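Local coordinates for protein beta-1,4-exocellulase (Thermobifida fusca, PDB 4B4H) that hydrolyses cellulose as an exo-acting cellobiohydrolase, this chain being the family 6 glycoside hydrolase catalytic domain of a longer protein that also has a carbohydrate-binding module, at residues A20-E25 / A30-S35; D61-A66 / L75-V80; G162-V167 / V202-E207; A208-A211 / T215-Y218; Y218-I223 / G345-V350. All coordinates share one frame; numbering follows the deposited sequence.

Interaction 1. Residues A20-E25 / A30-S35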
# COMPACT_ATOMS: atom_id res chain seq x y z
N ALA A 20 17.12 3.14 12.99
CA ALA A 20 18.42 2.59 13.37
C ALA A 20 19.01 1.67 12.30
O ALA A 20 20.22 1.59 12.15
CB ALA A 20 18.33 1.87 14.71
N LYS A 21 18.14 1.00 11.54
CA LYS A 21 18.61 0.15 10.43
C LYS A 21 18.98 0.96 9.19
O LYS A 21 19.89 0.58 8.45
CB LYS A 21 17.56 -0.90 10.08
CG LYS A 21 17.15 -1.77 11.25
CD LYS A 21 16.01 -2.69 10.86
CE LYS A 21 16.01 -3.93 11.74
NZ LYS A 21 15.64 -3.62 13.15
N ALA A 22 18.28 2.07 8.97
CA ALA A 22 18.52 2.95 7.83
C ALA A 22 19.83 3.71 8.01
O ALA A 22 20.67 3.73 7.10
CB ALA A 22 17.35 3.91 7.66
N ALA A 23 20.01 4.31 9.19
CA ALA A 23 21.21 5.08 9.52
C ALA A 23 22.48 4.23 9.52
O ALA A 23 23.58 4.76 9.35
CB ALA A 23 21.05 5.80 10.85
N ALA A 24 22.32 2.92 9.73
CA ALA A 24 23.45 1.99 9.77
C ALA A 24 24.02 1.66 8.39
O ALA A 24 25.17 1.24 8.27
CB ALA A 24 23.07 0.72 10.49
N GLU A 25 23.20 1.82 7.35
CA GLU A 25 23.66 1.58 5.98
C GLU A 25 24.45 2.77 5.47
O GLU A 25 24.12 3.91 5.79
CB GLU A 25 22.47 1.33 5.06
CG GLU A 25 21.68 0.09 5.42
CD GLU A 25 22.38 -1.20 5.03
OE1 GLU A 25 23.41 -1.14 4.31
OE2 GLU A 25 21.90 -2.27 5.42
N ALA A 30 20.75 9.91 5.61
CA ALA A 30 20.04 10.88 4.76
C ALA A 30 18.53 10.69 4.78
O ALA A 30 17.77 11.63 4.57
CB ALA A 30 20.56 10.81 3.34
N VAL A 31 18.10 9.46 5.02
CA VAL A 31 16.67 9.16 5.08
C VAL A 31 16.23 8.55 6.39
O VAL A 31 15.06 8.25 6.55
CB VAL A 31 16.22 8.24 3.91
CG1 VAL A 31 16.31 8.98 2.59
CG2 VAL A 31 17.04 6.96 3.88
N ALA A 32 17.14 8.41 7.36
CA ALA A 32 16.78 7.72 8.60
C ALA A 32 15.81 8.51 9.48
O ALA A 32 15.25 7.95 10.42
CB ALA A 32 18.01 7.32 9.38
N ASN A 33 15.61 9.80 9.18
CA ASN A 33 14.68 10.67 9.90
C ASN A 33 13.32 10.80 9.21
O ASN A 33 12.55 11.70 9.52
CB ASN A 33 15.29 12.07 10.06
CG ASN A 33 16.59 12.07 10.84
OD1 ASN A 33 17.64 12.44 10.32
ND2 ASN A 33 16.52 11.66 12.10
N GLU A 34 13.06 9.93 8.23
CA GLU A 34 11.78 9.98 7.53
C GLU A 34 10.76 9.17 8.32
O GLU A 34 11.13 8.25 9.04
CB GLU A 34 11.92 9.46 6.10
CG GLU A 34 12.80 10.35 5.22
CD GLU A 34 12.41 11.82 5.27
OE1 GLU A 34 11.23 12.16 5.04
OE2 GLU A 34 13.31 12.65 5.54
N SER A 35 9.49 9.56 8.20
CA SER A 35 8.37 8.86 8.83
C SER A 35 7.94 7.62 8.04
O SER A 35 7.70 7.69 6.83
CB SER A 35 7.18 9.82 8.96
OG SER A 35 6.10 9.19 9.64

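Interaction 2. Residues D61-A66 / L75-V80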
# COMPACT_ATOMS: atom_id res chain seq x y z
N ASP A 61 4.01 0.90 22.96
CA ASP A 61 5.39 1.42 22.86
C ASP A 61 5.58 2.48 21.78
O ASP A 61 6.18 3.53 22.04
CB ASP A 61 6.40 0.28 22.64
CG ASP A 61 6.73 -0.49 23.90
OD1 ASP A 61 6.70 0.09 25.01
OD2 ASP A 61 7.03 -1.71 23.77
N HIS A 62 5.11 2.21 20.55
CA HIS A 62 5.20 3.21 19.48
C HIS A 62 4.37 4.44 19.74
O HIS A 62 4.75 5.54 19.37
CB HIS A 62 4.78 2.64 18.13
CG HIS A 62 5.80 1.72 17.51
ND1 HIS A 62 6.95 2.17 16.95
CD2 HIS A 62 5.82 0.33 17.35
CE1 HIS A 62 7.65 1.13 16.46
NE2 HIS A 62 6.97 0.01 16.72
N LEU A 63 3.20 4.26 20.35
CA LEU A 63 2.33 5.40 20.61
C LEU A 63 2.88 6.34 21.68
O LEU A 63 2.80 7.57 21.54
CB LEU A 63 0.91 4.93 20.96
CG LEU A 63 0.19 4.20 19.82
CD1 LEU A 63 -1.15 3.72 20.34
CD2 LEU A 63 0.02 5.09 18.60
N GLU A 64 3.46 5.76 22.73
CA GLU A 64 4.20 6.50 23.76
C GLU A 64 5.36 7.29 23.15
O GLU A 64 5.58 8.44 23.51
CB GLU A 64 4.71 5.54 24.84
CG GLU A 64 3.60 5.02 25.73
CD GLU A 64 4.09 4.27 26.96
OE1 GLU A 64 5.24 3.80 26.96
OE2 GLU A 64 3.30 4.14 27.93
N GLU A 65 6.08 6.67 22.22
CA GLU A 65 7.17 7.36 21.54
C GLU A 65 6.63 8.51 20.70
O GLU A 65 7.21 9.61 20.68
CB GLU A 65 8.02 6.37 20.72
CG GLU A 65 9.17 6.99 19.92
CD GLU A 65 10.29 7.58 20.78
OE1 GLU A 65 10.23 7.48 22.02
OE2 GLU A 65 11.25 8.15 20.21
N ALA A 66 5.52 8.28 19.99
CA ALA A 66 4.90 9.36 19.22
C ALA A 66 4.50 10.58 20.08
O ALA A 66 4.69 11.74 19.68
CB ALA A 66 3.70 8.85 18.43
N LEU A 75 0.98 15.71 16.13
CA LEU A 75 1.87 14.72 15.51
C LEU A 75 1.04 13.55 14.98
O LEU A 75 0.01 13.21 15.57
CB LEU A 75 2.95 14.24 16.49
CG LEU A 75 4.00 13.27 15.91
CD1 LEU A 75 5.41 13.54 16.42
CD2 LEU A 75 3.61 11.82 16.17
N THR A 76 1.56 12.91 13.92
CA THR A 76 0.84 11.92 13.15
C THR A 76 1.68 10.66 13.00
O THR A 76 2.82 10.70 12.51
CB THR A 76 0.44 12.52 11.79
OG1 THR A 76 -0.37 13.67 12.04
CG2 THR A 76 -0.35 11.53 10.94
N ILE A 77 1.11 9.55 13.46
CA ILE A 77 1.70 8.20 13.34
C ILE A 77 0.78 7.33 12.49
O ILE A 77 -0.44 7.34 12.65
CB ILE A 77 1.94 7.52 14.72
CG1 ILE A 77 2.62 6.15 14.55
CG2 ILE A 77 0.63 7.36 15.50
CD1 ILE A 77 3.08 5.48 15.83
N GLN A 78 1.39 6.58 11.61
CA GLN A 78 0.62 5.74 10.74
C GLN A 78 0.71 4.28 11.22
O GLN A 78 1.69 3.86 11.52
CB GLN A 78 1.13 5.85 9.30
CG GLN A 78 1.11 7.23 8.68
CD GLN A 78 1.97 7.29 7.47
OE1 GLN A 78 3.09 7.62 7.53
NE2 GLN A 78 1.40 6.97 6.37
N VAL A 79 -0.41 3.63 11.34
CA VAL A 79 -0.48 2.26 11.81
C VAL A 79 -1.17 1.43 10.73
O VAL A 79 -2.28 1.76 10.32
CB VAL A 79 -1.29 2.17 13.14
CG1 VAL A 79 -1.58 0.72 13.50
CG2 VAL A 79 -0.58 2.84 14.31
N VAL A 80 -0.55 0.33 10.29
CA VAL A 80 -1.17 -0.52 9.25
C VAL A 80 -1.90 -1.66 9.92
O VAL A 80 -1.31 -2.39 10.70
CB VAL A 80 -0.13 -1.09 8.26
CG1 VAL A 80 -0.85 -1.64 7.05
CG2 VAL A 80 0.84 0.00 7.80

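Interaction 3. Residues G162-V167 / V202-E207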
# COMPACT_ATOMS: atom_id res chain seq x y z
N GLY A 162 -16.11 -12.40 4.61
CA GLY A 162 -15.08 -12.27 5.65
C GLY A 162 -14.30 -10.98 5.51
O GLY A 162 -14.06 -10.31 6.50
N TYR A 163 -13.88 -10.67 4.29
CA TYR A 163 -13.25 -9.38 3.99
C TYR A 163 -14.17 -8.19 4.21
O TYR A 163 -13.80 -7.25 4.90
CB TYR A 163 -12.75 -9.33 2.55
CG TYR A 163 -11.45 -10.05 2.24
CD1 TYR A 163 -10.89 -10.99 3.12
CD2 TYR A 163 -10.81 -9.80 1.04
CE1 TYR A 163 -9.70 -11.65 2.79
CE2 TYR A 163 -9.63 -10.45 0.71
CZ TYR A 163 -9.08 -11.37 1.59
OH TYR A 163 -7.91 -12.00 1.25
N VAL A 164 -15.37 -8.25 3.65
CA VAL A 164 -16.31 -7.12 3.74
C VAL A 164 -16.65 -6.85 5.21
O VAL A 164 -16.56 -5.71 5.69
CB VAL A 164 -17.58 -7.37 2.87
CG1 VAL A 164 -18.64 -6.31 3.13
CG2 VAL A 164 -17.22 -7.42 1.40
N ASN A 165 -17.03 -7.89 5.94
CA ASN A 165 -17.42 -7.75 7.34
C ASN A 165 -16.26 -7.46 8.28
O ASN A 165 -16.43 -6.73 9.25
CB ASN A 165 -18.18 -8.99 7.82
CG ASN A 165 -19.57 -9.08 7.24
OD1 ASN A 165 -20.18 -8.09 6.86
ND2 ASN A 165 -20.10 -10.30 7.17
N GLY A 166 -15.09 -8.04 8.00
CA GLY A 166 -13.87 -7.76 8.76
C GLY A 166 -13.53 -6.29 8.66
O GLY A 166 -13.40 -5.61 9.68
N VAL A 167 -13.39 -5.81 7.43
CA VAL A 167 -13.11 -4.40 7.15
C VAL A 167 -14.13 -3.47 7.81
O VAL A 167 -13.74 -2.48 8.44
CB VAL A 167 -13.00 -4.13 5.64
CG1 VAL A 167 -13.03 -2.64 5.35
CG2 VAL A 167 -11.75 -4.77 5.07
N VAL A 202 -15.25 0.39 -6.49
CA VAL A 202 -15.95 1.47 -5.78
C VAL A 202 -17.15 0.92 -5.01
O VAL A 202 -17.36 1.26 -3.84
CB VAL A 202 -16.37 2.61 -6.73
CG1 VAL A 202 -17.32 3.58 -6.05
CG2 VAL A 202 -15.14 3.32 -7.29
N ASP A 203 -17.90 0.04 -5.68
CA ASP A 203 -19.08 -0.58 -5.08
C ASP A 203 -18.73 -1.39 -3.84
O ASP A 203 -19.41 -1.27 -2.82
CB ASP A 203 -19.81 -1.45 -6.10
CG ASP A 203 -20.49 -0.65 -7.19
OD1 ASP A 203 -20.67 0.58 -7.00
OD2 ASP A 203 -20.85 -1.23 -8.23
N ILE A 204 -17.65 -2.17 -3.94
CA ILE A 204 -17.19 -3.01 -2.83
C ILE A 204 -16.62 -2.20 -1.66
O ILE A 204 -16.82 -2.56 -0.51
CB ILE A 204 -16.23 -4.15 -3.27
CG1 ILE A 204 -16.24 -5.26 -2.21
CG2 ILE A 204 -14.81 -3.66 -3.52
CD1 ILE A 204 -15.67 -6.58 -2.66
N PHE A 205 -15.94 -1.09 -1.96
CA PHE A 205 -15.50 -0.19 -0.88
C PHE A 205 -16.69 0.30 -0.07
O PHE A 205 -16.65 0.35 1.17
CB PHE A 205 -14.71 1.00 -1.45
CG PHE A 205 -13.43 0.62 -2.14
CD1 PHE A 205 -12.72 -0.52 -1.77
CD2 PHE A 205 -12.91 1.43 -3.14
CE1 PHE A 205 -11.53 -0.85 -2.41
CE2 PHE A 205 -11.72 1.11 -3.78
CZ PHE A 205 -11.03 -0.03 -3.42
N TYR A 206 -17.77 0.63 -0.79
CA TYR A 206 -18.98 1.17 -0.19
C TYR A 206 -19.69 0.10 0.62
O TYR A 206 -20.12 0.35 1.73
CB TYR A 206 -19.90 1.74 -1.29
CG TYR A 206 -21.11 2.48 -0.75
CD1 TYR A 206 -21.03 3.83 -0.37
CD2 TYR A 206 -22.34 1.84 -0.61
CE1 TYR A 206 -22.13 4.51 0.13
CE2 TYR A 206 -23.45 2.51 -0.12
CZ TYR A 206 -23.34 3.83 0.25
OH TYR A 206 -24.44 4.48 0.74
N GLU A 207 -19.77 -1.11 0.07
CA GLU A 207 -20.31 -2.26 0.78
C GLU A 207 -19.61 -2.42 2.14
O GLU A 207 -20.28 -2.51 3.17
CB GLU A 207 -20.20 -3.54 -0.06
CG GLU A 207 -20.81 -4.79 0.57
CD GLU A 207 -20.62 -6.04 -0.28
OE1 GLU A 207 -19.92 -5.98 -1.30
OE2 GLU A 207 -21.17 -7.10 0.10

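Interaction 4. Residues A208-A211 / T215-Y218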
# COMPACT_ATOMS: atom_id res chain seq x y z
N ALA A 208 -18.27 -2.43 2.12
CA ALA A 208 -17.45 -2.63 3.34
C ALA A 208 -17.69 -1.55 4.38
O ALA A 208 -17.84 -1.82 5.57
CB ALA A 208 -15.96 -2.70 2.99
N ALA A 209 -17.70 -0.31 3.91
CA ALA A 209 -17.93 0.86 4.76
C ALA A 209 -19.28 0.86 5.45
O ALA A 209 -19.47 1.53 6.46
CB ALA A 209 -17.77 2.12 3.94
N ASN A 210 -20.25 0.16 4.87
CA ASN A 210 -21.57 0.04 5.48
C ASN A 210 -21.82 -1.29 6.18
O ASN A 210 -22.91 -1.50 6.72
CB ASN A 210 -22.64 0.31 4.43
CG ASN A 210 -22.70 1.76 4.05
OD1 ASN A 210 -23.36 2.55 4.72
ND2 ASN A 210 -21.97 2.13 3.00
N ALA A 211 -20.80 -2.16 6.19
CA ALA A 211 -20.90 -3.49 6.82
C ALA A 211 -20.60 -3.45 8.32
O ALA A 211 -19.93 -2.54 8.80
CB ALA A 211 -19.95 -4.46 6.13
N THR A 215 -20.48 3.10 8.90
CA THR A 215 -21.06 4.01 7.91
C THR A 215 -19.89 4.68 7.20
O THR A 215 -18.74 4.55 7.66
CB THR A 215 -21.97 5.12 8.49
OG1 THR A 215 -21.17 6.10 9.16
CG2 THR A 215 -23.03 4.56 9.45
N VAL A 216 -20.16 5.37 6.10
CA VAL A 216 -19.13 6.17 5.40
C VAL A 216 -18.49 7.21 6.31
O VAL A 216 -17.37 7.65 6.07
CB VAL A 216 -19.67 6.83 4.10
CG1 VAL A 216 -20.19 5.77 3.13
CG2 VAL A 216 -20.73 7.90 4.40
N ASP A 217 -19.19 7.59 7.37
CA ASP A 217 -18.68 8.54 8.36
C ASP A 217 -17.50 8.01 9.19
O ASP A 217 -16.88 8.76 9.96
CB ASP A 217 -19.84 9.02 9.25
CG ASP A 217 -20.79 9.97 8.50
OD1 ASP A 217 -20.32 10.96 7.92
OD2 ASP A 217 -22.02 9.73 8.49
N TYR A 218 -17.18 6.72 9.04
CA TYR A 218 -15.97 6.15 9.65
C TYR A 218 -14.79 6.02 8.67
O TYR A 218 -13.73 5.50 9.02
CB TYR A 218 -16.27 4.79 10.29
CG TYR A 218 -17.32 4.85 11.37
CD1 TYR A 218 -17.25 5.79 12.41
CD2 TYR A 218 -18.40 3.98 11.33
CE1 TYR A 218 -18.23 5.84 13.38
CE2 TYR A 218 -19.39 4.02 12.30
CZ TYR A 218 -19.30 4.95 13.32
OH TYR A 218 -20.30 4.98 14.26
O HOH W 1 -22.90 5.12 5.10

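Interaction 5. Residues Y218-I223 / G345-V350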
# COMPACT_ATOMS: atom_id res chain seq x y z
N TYR A 218 -17.18 6.72 9.04
CA TYR A 218 -15.97 6.15 9.65
C TYR A 218 -14.79 6.02 8.67
O TYR A 218 -13.73 5.50 9.02
CB TYR A 218 -16.27 4.79 10.29
CG TYR A 218 -17.32 4.85 11.37
CD1 TYR A 218 -17.25 5.79 12.41
CD2 TYR A 218 -18.40 3.98 11.33
CE1 TYR A 218 -18.23 5.84 13.38
CE2 TYR A 218 -19.39 4.02 12.30
CZ TYR A 218 -19.30 4.95 13.32
OH TYR A 218 -20.30 4.98 14.26
N VAL A 219 -14.99 6.50 7.44
CA VAL A 219 -13.91 6.49 6.45
C VAL A 219 -13.44 7.90 6.18
O VAL A 219 -14.22 8.75 5.74
CB VAL A 219 -14.35 5.81 5.13
CG1 VAL A 219 -13.18 5.76 4.14
CG2 VAL A 219 -14.83 4.40 5.41
N HIS A 220 -12.16 8.15 6.46
CA HIS A 220 -11.60 9.47 6.30
C HIS A 220 -11.01 9.63 4.93
O HIS A 220 -10.83 10.76 4.45
CB HIS A 220 -10.55 9.75 7.37
CG HIS A 220 -10.37 11.22 7.65
ND1 HIS A 220 -11.22 11.92 8.42
CD2 HIS A 220 -9.42 12.13 7.19
CE1 HIS A 220 -10.83 13.21 8.46
NE2 HIS A 220 -9.73 13.33 7.71
N GLY A 221 -10.70 8.50 4.29
CA GLY A 221 -10.12 8.53 2.97
C GLY A 221 -9.68 7.17 2.50
O GLY A 221 -10.10 6.15 3.05
N PHE A 222 -8.85 7.20 1.47
CA PHE A 222 -8.34 6.00 0.82
C PHE A 222 -6.84 6.14 0.57
O PHE A 222 -6.34 7.24 0.41
CB PHE A 222 -9.11 5.75 -0.48
CG PHE A 222 -10.57 5.44 -0.26
CD1 PHE A 222 -11.51 6.45 -0.06
CD2 PHE A 222 -11.01 4.12 -0.23
CE1 PHE A 222 -12.85 6.16 0.15
CE2 PHE A 222 -12.35 3.83 -0.01
CZ PHE A 222 -13.26 4.84 0.18
N ILE A 223 -6.14 5.02 0.55
CA ILE A 223 -4.72 4.99 0.22
C ILE A 223 -4.44 4.05 -0.95
O ILE A 223 -4.84 2.87 -0.92
CB ILE A 223 -3.84 4.65 1.45
CG1 ILE A 223 -2.36 4.58 1.05
CG2 ILE A 223 -4.24 3.31 2.05
CD1 ILE A 223 -1.41 4.50 2.23
N GLY A 345 -7.04 16.87 -3.88
CA GLY A 345 -7.68 15.67 -3.32
C GLY A 345 -6.81 14.67 -2.58
O GLY A 345 -7.34 13.69 -2.05
N VAL A 346 -5.50 14.92 -2.54
CA VAL A 346 -4.54 14.09 -1.84
C VAL A 346 -4.16 14.75 -0.49
O VAL A 346 -3.67 15.87 -0.46
CB VAL A 346 -3.28 13.83 -2.70
CG1 VAL A 346 -2.23 13.03 -1.95
CG2 VAL A 346 -3.66 13.16 -4.01
N ASP A 347 -4.46 14.08 0.62
CA ASP A 347 -4.06 14.53 1.96
C ASP A 347 -2.55 14.53 2.15
O ASP A 347 -2.01 15.36 2.89
CB ASP A 347 -4.69 13.66 3.07
CG ASP A 347 -6.17 13.94 3.30
OD1 ASP A 347 -6.69 14.96 2.83
OD2 ASP A 347 -6.83 13.11 3.98
N ALA A 348 -1.86 13.58 1.51
CA ALA A 348 -0.43 13.43 1.65
C ALA A 348 0.13 12.34 0.76
O ALA A 348 -0.58 11.39 0.37
CB ALA A 348 -0.08 13.11 3.09
N TYR A 349 1.40 12.50 0.43
CA TYR A 349 2.22 11.36 0.06
C TYR A 349 2.85 10.83 1.34
O TYR A 349 3.35 11.60 2.15
CB TYR A 349 3.29 11.74 -0.96
CG TYR A 349 2.78 12.27 -2.29
CD1 TYR A 349 1.51 11.94 -2.78
CD2 TYR A 349 3.59 13.09 -3.08
CE1 TYR A 349 1.06 12.43 -4.01
CE2 TYR A 349 3.16 13.57 -4.30
CZ TYR A 349 1.91 13.26 -4.76
OH TYR A 349 1.51 13.76 -5.98
N VAL A 350 2.80 9.51 1.52
CA VAL A 350 3.26 8.87 2.75
C VAL A 350 4.26 7.75 2.46
O VAL A 350 4.34 7.30 1.34
CB VAL A 350 2.05 8.37 3.59
CG1 VAL A 350 1.24 9.55 4.10
CG2 VAL A 350 1.13 7.44 2.79

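Interaction 1. Residues A20-E25 / A30-S35
Backbone torsions bring Ala32 up against Ala22 and Ala23, since none of the three has a side-chain torsion to adjust. Ala32 follows Val31 in a type I beta turn closed by Glu34 N and Val31 O at 3.1 Å, and its phi of -70° and psi of -13° suit that place in the turn, which presents the methyl to helix 16-24. On the helix side, the CB of Ala22 also points across the gap, whereas that of Ala23 stands at its margin. The Ala32 methyl rests between the two: its CB lies 3.9 Å from Ala22 CB and 3.7 Å from Ala23 CB, with Ala23 N nearer still at 3.6 Å. No hydrogen bond crosses between the segments. The case illustrates how small side chains permit close backbone approach, here 5.1 Å between the CA atoms of Ala22 and Ala32. Ala32 O is held by Ser19 OG, a residue of the same helix, which adds a polar tie beside the methyl cluster. The connection leads from helix 16-24 toward strand 38-40, and helix 406-414 packs against both segments, Phe409 touching Ala22 and Val31.

Interaction 2. Residues D61-A66 / L75-V80
Apolar contacts carry the meeting of Ala66 with Leu75 and of Leu63 with Ile77, and all the touching residues are buried. The Ala66 methyl takes one branch of Leu75, CB to CD2 at 3.7 Å. Ile77 extends its CG1 branch away from its backbone N (chi1 -177°), so that CD1 reaches over to the helix, 4.0 Å from His62 CB and 4.3 Å from Ala66 CB. Its second branch is used too: Ile77 CG2 meets Leu63 CD2 at 3.9 Å, where the two side chains cross at about a right angle. The methyls also lie against helix carbonyls, Leu75 CD2 being 3.7 Å from Ala66 O and Ile77 CD1 3.9 Å from His62 O.

Segments 61-66 and 75-80 run nearly antiparallel (162°), their axes 9.4 Å apart. This is the second half of a beta-alpha-beta crossover in the alpha/beta barrel of family 6: helix 59-70 leads from strand 38-40 back to its parallel neighbour, strand 75-81, packing against the strand it leads into.

Polar bonds lie outside this interface. The helix is held by its own backbone bonds, such as Ala66 N to His62 O at 2.9 Å. The His62 ring turns away from the strand, and its ND1 is hydrogen-bonded to Tyr13 OH; Leu63 continues the apolar layer onto Ile117 and Phe121 of helix 103-121.

Interaction 3. Residues G162-V167 / V202-E207
Val164 and Glu207 supply most of the surface buried here, with Ile204 adding a smaller share. Val164 points from helix 162-175 toward helix 198-209 and uses both of its methyls. Its CG1 meets the aliphatic part of Glu207, 3.7 Å from CG, and the carboxylate beyond lays one face over the valine. Glu207 CD is accordingly 4.0 Å from both Val164 CG1 and Val164 CG2. That placement follows from an extended glutamate: CG stands opposite its backbone N (chi1 -177°) and the chain stays straight through chi2, carrying the acid group across the valine at about a right angle. The contact with the carboxylate is van der Waals in kind, and no hydrogen bond joins the segments.

One helical turn earlier, Ile204 reaches the same valine beside the glutamate, its CG1 4.3 Å from Val164 CG2. Val164 therefore packs on two residues three positions apart on the facing helix, with Glu207 near the surface and Ile204 extending inward to Leu141 and Val142 of helix 140-143. Ala211, in the loop just past helix 198-209, also touches Val164.

The arrangement is that of neighbouring outer helices in an alpha/beta barrel. Helix 162-175 precedes strand 180-185 and helix 198-209 precedes strand 221-224, the two strands being parallel partners in the sheet, and the helices touch through these few side chains in the outer layer.

Interaction 4. Residues A208-A211 / T215-Y218
The amide of Asn210 presents one face to Thr215, whose CA sits above OD1 at 4.2 Å, and its ND2 edge to Val216. Val216 CG1 approaches that nitrogen at 4.1 Å, displaced from the amide plane to the same side as Thr215. A water links the two segments: it donates to Asn210 OD1 at 2.6 Å and accepts from Val216 N at 2.9 Å, so the side chain reaches the loop backbone indirectly. ND2 bonds back to Tyr206 O, one turn earlier in helix 198-209. With both ends engaged, the amide is fixed in its rotation; CG opposite its own carbonyl carbon (chi1 -72°) places it beside the helix end.

Ala209 adds a loose apolar contact, CB to Val216 CG1 at 4.5 Å. Ala209 O comes close to Thr215 N, but the angle is too poor for a hydrogen bond; it is hydrogen-bonded to Ser214 OG in the connecting loop.

Within 215-218, Thr215 OG1 accepts from Asp217 N at 3.1 Å with an angle of 135°, and Tyr218 N bonds to Thr215 O at 3.0 Å. Asp217 forms a salt bridge with Arg279. The first of these bonds defines an ST turn, here at the start of a short 3-10 segment, in the tight loop that reverses the chain between a barrel helix and the following strand 221-224.

Interaction 5. Residues Y218-I223 / G345-V350
Ile223 and Val350 stand on strands 221-224 and 346-350, two strands of the parallel family 6 alpha/beta barrel that are not direct neighbours, since 283-287 runs between them and pairs with both. The touching parts diverge by 42°, and the closest CA atoms, those of Ile223 and Val350, are still 9.2 Å apart; side chains alone span the gap. Strand 221-224 takes its backbone bonds on one side from strand 180-185, through Gly221 and Ile223 with Ile184, and on the other from Leu285. Phe222 turns out to helix 262-276, while Ile223, next in the alternation, turns to the inner face.

At the start of strand 346-350 polar groups lie close without bonding across the contact. Asp347 OD2 lies at the edge of the His220 ring, close to its plane and 4.2 Å from CD2. OD2 is hydrogen-bonded instead to Tyr183 OH, and His220 NE2 makes a weak hydrogen bond to Asp4 O. The carboxylate could nonetheless favour positive charge on the imidazole. Asp4 and Asp281, calcium ligands in a structure of this protein, have side chains about 5 Å from those of Asp347 and His220 respectively, although no calcium is bound here.

Farther along, the contact is apolar. Ile223 extends with CG1 opposite its backbone N (chi1 178°), which brings its terminal CD1 to 3.9 Å from Val350 CG2.

In the fold
The five contacts follow one another along the catalytic domain and sample successive parts of an alpha/beta barrel. Interactions 1 and 2, which touch and have centres 17 Å apart, belong to its first part; interaction 1 lies opposite interactions 3 and 4 across the chain's centre, 36 to 37 Å away. Interactions 3 and 4 share helix 198-209 and have centres only 9 Å apart. Interaction 4 hands the chain to interaction 5 at Tyr218, entering strand 221-224. Interactions 2 and 5, with centres 17 Å apart, both reach the main sheet and touch where Gln78 packs on Val350. Through such touches all five are joined by packing that passes through the barrel strands.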